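Local coordinates for probable aromatic acid decarboxylase (Aquifex aeolicus, PDB 2EJB), which decarboxylates phenylacrylic acids and belongs to the UbiX/PAD1 family of FMN-binding flavoproteins, at the interface of chains A and B. Residues are numbered along the deposited sequence; one frame, centred on the assembly and turned at random. Chains: chain A/B, Probable aromatic acid decarboxylase.

Contact 1: the interface of chains A and B. Residues chain A 131-132, 136; chain B 139, 142-143.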
loop_
_atom_site.group_PDB
_atom_site.type_symbol
_atom_site.label_atom_id
_atom_site.label_comp_id
_atom_site.label_asym_id
_atom_site.label_seq_id
_atom_site.Cartn_x
_atom_site.Cartn_y
_atom_site.Cartn_z
ATOM N N ASN A 131 0.069 -11.358 1.505
ATOM C CA ASN A 131 -0.315 -12.762 1.489
ATOM C C ASN A 131 -1.629 -12.747 2.261
ATOM O O ASN A 131 -2.038 -11.683 2.744
ATOM C CB ASN A 131 0.736 -13.679 2.153
ATOM C CG ASN A 131 0.953 -13.390 3.637
ATOM O OD1 ASN A 131 0.028 -13.027 4.360
ATOM N ND2 ASN A 131 2.185 -13.587 4.098
ATOM N N GLU A 132 -2.303 -13.886 2.365
ATOM C CA GLU A 132 -3.577 -13.951 3.081
ATOM C C GLU A 132 -3.480 -13.506 4.534
ATOM O O GLU A 132 -4.388 -12.864 5.042
ATOM C CB GLU A 132 -4.151 -15.371 3.040
ATOM C CG GLU A 132 -4.648 -15.815 1.682
ATOM C CD GLU A 132 -5.014 -17.282 1.659
ATOM O OE1 GLU A 132 -5.761 -17.721 2.562
ATOM O OE2 GLU A 132 -4.548 -17.988 0.743
ATOM N N GLU A 136 -5.820 -10.713 6.373
ATOM C CA GLU A 136 -6.703 -11.029 7.477
ATOM C C GLU A 136 -6.350 -10.262 8.742
ATOM O O GLU A 136 -7.236 -9.896 9.510
ATOM C CB GLU A 136 -6.716 -12.541 7.724
ATOM C CG GLU A 136 -7.491 -13.290 6.641
ATOM C CD GLU A 136 -7.528 -14.786 6.862
ATOM O OE1 GLU A 136 -6.466 -15.433 6.734
ATOM O OE2 GLU A 136 -8.622 -15.306 7.172
ATOM N N LEU B 139 -8.584 -10.149 -0.370
ATOM C CA LEU B 139 -8.470 -11.480 0.216
ATOM C C LEU B 139 -9.076 -12.515 -0.715
ATOM O O LEU B 139 -8.530 -13.605 -0.894
ATOM C CB LEU B 139 -9.201 -11.536 1.558
ATOM C CG LEU B 139 -8.410 -11.947 2.798
ATOM C CD1 LEU B 139 -9.390 -12.164 3.938
ATOM C CD2 LEU B 139 -7.609 -13.216 2.538
ATOM N N THR B 142 -6.776 -13.017 -3.666
ATOM C CA THR B 142 -5.645 -13.792 -3.177
ATOM C C THR B 142 -5.964 -15.277 -3.014
ATOM O O THR B 142 -5.250 -16.130 -3.536
ATOM C CB THR B 142 -5.159 -13.226 -1.836
ATOM O OG1 THR B 142 -4.770 -11.861 -2.019
ATOM C CG2 THR B 142 -3.968 -14.026 -1.308
ATOM N N ARG B 143 -7.037 -15.579 -2.290
ATOM C CA ARG B 143 -7.432 -16.965 -2.079
ATOM C C ARG B 143 -7.713 -17.659 -3.402
ATOM O O ARG B 143 -7.502 -18.864 -3.530
ATOM C CB ARG B 143 -8.655 -17.031 -1.165
ATOM C CG ARG B 143 -8.301 -16.745 0.279
ATOM C CD ARG B 143 -9.514 -16.515 1.157
ATOM N NE ARG B 143 -9.133 -16.417 2.567
ATOM C CZ ARG B 143 -9.940 -16.011 3.545
ATOM N NH1 ARG B 143 -11.188 -15.650 3.279
ATOM N NH2 ARG B 143 -9.503 -15.986 4.796
#
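A:Glu132 and A:Glu136 lay their aliphatic stems against B:Leu139 and B:Thr142 in a helix-to-helix contact between the two UbiX/PAD1-family subunits, with helix 132-143 of each chain taking part. The methyl CD1 of B:Leu139 touches CG of A:Glu136 at 3.5 Å, the two side chains meeting nearly at right angles, while its other methyl, CD2, lies 4.0 Å from CG of A:Glu132. That same CG packs on the methyl CG2 of B:Thr142 at 3.5 Å. In B:Thr142 the methyl stands opposite the backbone N, with OG1 beside that N (chi1 -59°), which turns carbon rather than hydroxyl toward chain A. Farther out, the extended A:Glu132 reaches across B:Arg143, its carboxylate carbon CD 3.6 Å from the arginine CG. Its OE1 makes a long salt bridge to NE at 3.6 Å, in the guanidinium plane. A second, close salt bridge joins NH2 of B:Arg143 to OE2 of A:Glu136 at 2.6 Å, also at the edge of the guanidinium; the carboxylate and guanidinium planes stand 86° apart, and the N-H directions do not suit a hydrogen bond. CD2 of B:Leu139 lies against one guanidinium face, toward its rim. Were A:Glu132 replaced by alanine, the stem and carboxylate would be gone, which would probably open a gap over the B:Thr142 methyl and leave NE of B:Arg143 without this anionic partner.

Contact 2: the interface of chains A and B. Residues chain A 127, 150-152; chain B 127, 150-152.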
loop_
_atom_site.group_PDB
_atom_site.type_symbol
_atom_site.label_atom_id
_atom_site.label_comp_id
_atom_site.label_asym_id
_atom_site.label_seq_id
_atom_site.Cartn_x
_atom_site.Cartn_y
_atom_site.Cartn_z
ATOM N N GLU A 127 4.123 -3.229 2.932
ATOM C CA GLU A 127 4.527 -4.568 2.526
ATOM C C GLU A 127 4.019 -4.844 1.109
ATOM O O GLU A 127 3.042 -4.241 0.670
ATOM C CB GLU A 127 3.967 -5.609 3.505
ATOM C CG GLU A 127 4.278 -7.049 3.123
ATOM C CD GLU A 127 5.766 -7.322 3.039
ATOM O OE1 GLU A 127 6.379 -7.615 4.089
ATOM O OE2 GLU A 127 6.322 -7.230 1.920
ATOM N N PRO A 150 -2.225 1.925 4.320
ATOM C CA PRO A 150 -1.065 1.357 3.631
ATOM C C PRO A 150 -0.174 2.519 3.214
ATOM O O PRO A 150 -0.673 3.602 2.931
ATOM C CB PRO A 150 -1.690 0.666 2.427
ATOM C CG PRO A 150 -2.789 1.614 2.076
ATOM C CD PRO A 150 -3.405 1.926 3.437
ATOM N N ALA A 151 1.136 2.315 3.194
ATOM C CA ALA A 151 2.022 3.394 2.781
ATOM C C ALA A 151 2.002 3.414 1.254
ATOM O O ALA A 151 2.961 3.005 0.605
ATOM C CB ALA A 151 3.437 3.152 3.303
ATOM N N SER A 152 0.888 3.877 0.689
ATOM C CA SER A 152 0.723 3.945 -0.764
ATOM C C SER A 152 0.454 5.382 -1.194
ATOM O O SER A 152 -0.706 5.785 -1.356
ATOM C CB SER A 152 -0.450 3.052 -1.206
ATOM O OG SER A 152 -0.281 1.714 -0.762
ATOM N N GLU B 127 -4.711 2.614 -2.646
ATOM C CA GLU B 127 -5.800 3.237 -1.905
ATOM C C GLU B 127 -5.381 3.420 -0.444
ATOM O O GLU B 127 -4.518 2.698 0.050
ATOM C CB GLU B 127 -7.063 2.372 -1.993
ATOM C CG GLU B 127 -8.239 2.906 -1.189
ATOM C CD GLU B 127 -8.660 4.295 -1.626
ATOM O OE1 GLU B 127 -9.450 4.403 -2.590
ATOM O OE2 GLU B 127 -8.188 5.278 -1.009
ATOM N N PRO B 150 0.235 -4.007 -3.348
ATOM C CA PRO B 150 -0.152 -2.629 -3.037
ATOM C C PRO B 150 0.938 -1.720 -3.587
ATOM O O PRO B 150 2.099 -2.111 -3.627
ATOM C CB PRO B 150 -0.178 -2.620 -1.515
ATOM C CG PRO B 150 0.976 -3.511 -1.191
ATOM C CD PRO B 150 0.773 -4.678 -2.152
ATOM N N ALA B 151 0.577 -0.524 -4.031
ATOM C CA ALA B 151 1.592 0.385 -4.545
ATOM C C ALA B 151 2.252 1.035 -3.331
ATOM O O ALA B 151 2.020 2.204 -3.037
ATOM C CB ALA B 151 0.955 1.440 -5.447
ATOM N N SER B 152 3.062 0.254 -2.618
ATOM C CA SER B 152 3.755 0.738 -1.423
ATOM C C SER B 152 5.262 0.596 -1.597
ATOM O O SER B 152 5.857 -0.398 -1.159
ATOM C CB SER B 152 3.307 -0.065 -0.189
ATOM O OG SER B 152 1.896 -0.025 -0.027
#
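A:Ser152 and B:Ser152 meet hydroxyl to hydroxyl beside the two-fold axis of the assembly, and each hides 23 Å² of its surface under the other chain. Their OG atoms are joined by a hydrogen bond of 2.9 Å. Which serine donates is not decided, since either hydroxyl can give or accept the proton; as one must give it and the other accept it, the pair cannot be exactly symmetric at the level of hydrogens. In both copies OG sits beside its own backbone N (chi1 -56°), and this rotamer swings the hydroxyl inward to its twin. The A:Ser152 OG also comes within 3.3 Å of the carbonyl O of B:Ala151, and the two-fold gives B:Ser152 OG the same neighbour in A:Ala151 O. On the flanks, the backbone O of A:Glu127 faces the ring of B:Pro150, with CD of the proline 3.6 Å away, and B:Glu127 treats A:Pro150 alike. Closer approaches of this oxygen to the ring are doubtful. The carbonyl, rather than the carboxylate, makes the contact. The site is a small symmetric loop junction that joins the ends of strands 147-150 and probably helps fix the register of the two subunits.

Contact 3: the interface of chains A and B. Residues chain A 135-136, 139, 143; chain B 135-136, 139, 143.
A:Leu135 holds CG beside its backbone N (chi1 -83°), and B:Leu139 adopts a chi1 of -123°, well away from a staggered value; together these torsions set the two leucines alongside one another. They slide past in opposite directions, the CB of A:Leu135 lying 3.6 Å from the branch carbon CG of B:Leu139. The two-fold repeats this, with A:Leu139 CG against B:Leu135 CB at the same separation. Between the two pairs the leucines at 139 meet each other, CD1 of A:Leu139 facing CD1 of B:Leu139 at 4.0 Å, so that a small hydrocarbon core bridges the helices. The inner methyl CD1 of A:Leu139 also presses on the CG methylene of B:Glu136 at 3.5 Å. Above this core, B:Glu136 sends its OE2 to NH2 of A:Arg143 in a 2.6 Å salt bridge, the twin of the one formed by A:Glu136. CD2 of A:Leu139 lies 3.5 Å above the guanidinium plane of A:Arg143 and probably helps to orient the group for its partner. The site is formed by helix 132-143 of each subunit; the helices run in largely opposite directions across the two-fold, between strands 121-125 and 147-150 of their own chains in sequence.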
loop_
_atom_site.group_PDB
_atom_site.type_symbol
_atom_site.label_atom_id
_atom_site.label_comp_id
_atom_site.label_asym_id
_atom_site.label_seq_id
_atom_site.Cartn_x
_atom_site.Cartn_y
_atom_site.Cartn_z
ATOM N N LEU A 135 -3.578 -9.737 4.888
ATOM C CA LEU A 135 -4.938 -9.265 4.646
ATOM C C LEU A 135 -5.874 -9.514 5.815
ATOM O O LEU A 135 -6.648 -8.640 6.205
ATOM C CB LEU A 135 -5.539 -9.925 3.393
ATOM C CG LEU A 135 -5.254 -9.388 1.980
ATOM C CD1 LEU A 135 -4.824 -7.928 2.042
ATOM C CD2 LEU A 135 -4.209 -10.234 1.301
ATOM N N GLU A 136 -5.820 -10.713 6.373
ATOM C CA GLU A 136 -6.703 -11.029 7.477
ATOM C C GLU A 136 -6.350 -10.262 8.742
ATOM O O GLU A 136 -7.236 -9.896 9.510
ATOM C CB GLU A 136 -6.716 -12.541 7.724
ATOM C CG GLU A 136 -7.491 -13.290 6.641
ATOM C CD GLU A 136 -7.528 -14.786 6.862
ATOM O OE1 GLU A 136 -6.466 -15.433 6.734
ATOM O OE2 GLU A 136 -8.622 -15.306 7.172
ATOM N N LEU A 139 -7.725 -6.907 8.333
ATOM C CA LEU A 139 -9.181 -6.978 8.401
ATOM C C LEU A 139 -9.633 -7.051 9.850
ATOM O O LEU A 139 -10.614 -6.414 10.240
ATOM C CB LEU A 139 -9.688 -8.218 7.665
ATOM C CG LEU A 139 -10.689 -8.026 6.527
ATOM C CD1 LEU A 139 -11.221 -9.391 6.125
ATOM C CD2 LEU A 139 -11.832 -7.116 6.955
ATOM N N ARG A 143 -12.012 -4.342 11.590
ATOM C CA ARG A 143 -13.287 -4.702 12.195
ATOM C C ARG A 143 -13.316 -4.332 13.669
ATOM O O ARG A 143 -14.373 -4.012 14.211
ATOM C CB ARG A 143 -13.554 -6.195 12.009
ATOM C CG ARG A 143 -13.954 -6.528 10.587
ATOM C CD ARG A 143 -13.942 -8.014 10.295
ATOM N NE ARG A 143 -14.499 -8.296 8.971
ATOM C CZ ARG A 143 -14.429 -9.474 8.353
ATOM N NH1 ARG A 143 -13.816 -10.499 8.929
ATOM N NH2 ARG A 143 -14.993 -9.631 7.164
ATOM N N LEU B 135 -10.270 -4.746 1.873
ATOM C CA LEU B 135 -9.552 -5.888 2.429
ATOM C C LEU B 135 -10.132 -7.224 1.999
ATOM O O LEU B 135 -9.400 -8.143 1.631
ATOM C CB LEU B 135 -9.534 -5.838 3.967
ATOM C CG LEU B 135 -8.501 -4.997 4.736
ATOM C CD1 LEU B 135 -7.278 -4.729 3.867
ATOM C CD2 LEU B 135 -9.124 -3.710 5.209
ATOM N N GLU B 136 -11.448 -7.346 2.058
ATOM C CA GLU B 136 -12.068 -8.601 1.688
ATOM C C GLU B 136 -11.960 -8.886 0.198
ATOM O O GLU B 136 -11.828 -10.040 -0.202
ATOM C CB GLU B 136 -13.526 -8.628 2.159
ATOM C CG GLU B 136 -13.634 -8.802 3.673
ATOM C CD GLU B 136 -15.062 -8.839 4.168
ATOM O OE1 GLU B 136 -15.741 -7.790 4.108
ATOM O OE2 GLU B 136 -15.503 -9.924 4.608
ATOM N N LEU B 139 -8.584 -10.149 -0.370
ATOM C CA LEU B 139 -8.470 -11.480 0.216
ATOM C C LEU B 139 -9.076 -12.515 -0.715
ATOM O O LEU B 139 -8.530 -13.605 -0.894
ATOM C CB LEU B 139 -9.201 -11.536 1.558
ATOM C CG LEU B 139 -8.410 -11.947 2.798
ATOM C CD1 LEU B 139 -9.390 -12.164 3.938
ATOM C CD2 LEU B 139 -7.609 -13.216 2.538
ATOM N N ARG B 143 -7.037 -15.579 -2.290
ATOM C CA ARG B 143 -7.432 -16.965 -2.079
ATOM C C ARG B 143 -7.713 -17.659 -3.402
ATOM O O ARG B 143 -7.502 -18.864 -3.530
ATOM C CB ARG B 143 -8.655 -17.031 -1.165
ATOM C CG ARG B 143 -8.301 -16.745 0.279
ATOM C CD ARG B 143 -9.514 -16.515 1.157
ATOM N NE ARG B 143 -9.133 -16.417 2.567
ATOM C CZ ARG B 143 -9.940 -16.011 3.545
ATOM N NH1 ARG B 143 -11.188 -15.650 3.279
ATOM N NH2 ARG B 143 -9.503 -15.986 4.796
#

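Contact 1 and contact 3 are neighbouring faces of one helix pair, their C-alpha centres about 6 Å apart, and they share A:Glu136, B:Leu139 and B:Arg143. Contact 2 lies about 15 Å from each and draws on loops at 127 and 151-152 and the end of strand 147-150. Because strand 121-125, helix 132-143 and strand 147-150 follow one another along the chain, one continuous stretch supplies both the helical and the loop areas. Two separated anchor areas would probably resist rocking of the subunits better than one, although the structure alone does not show that this dimer is the form in solution.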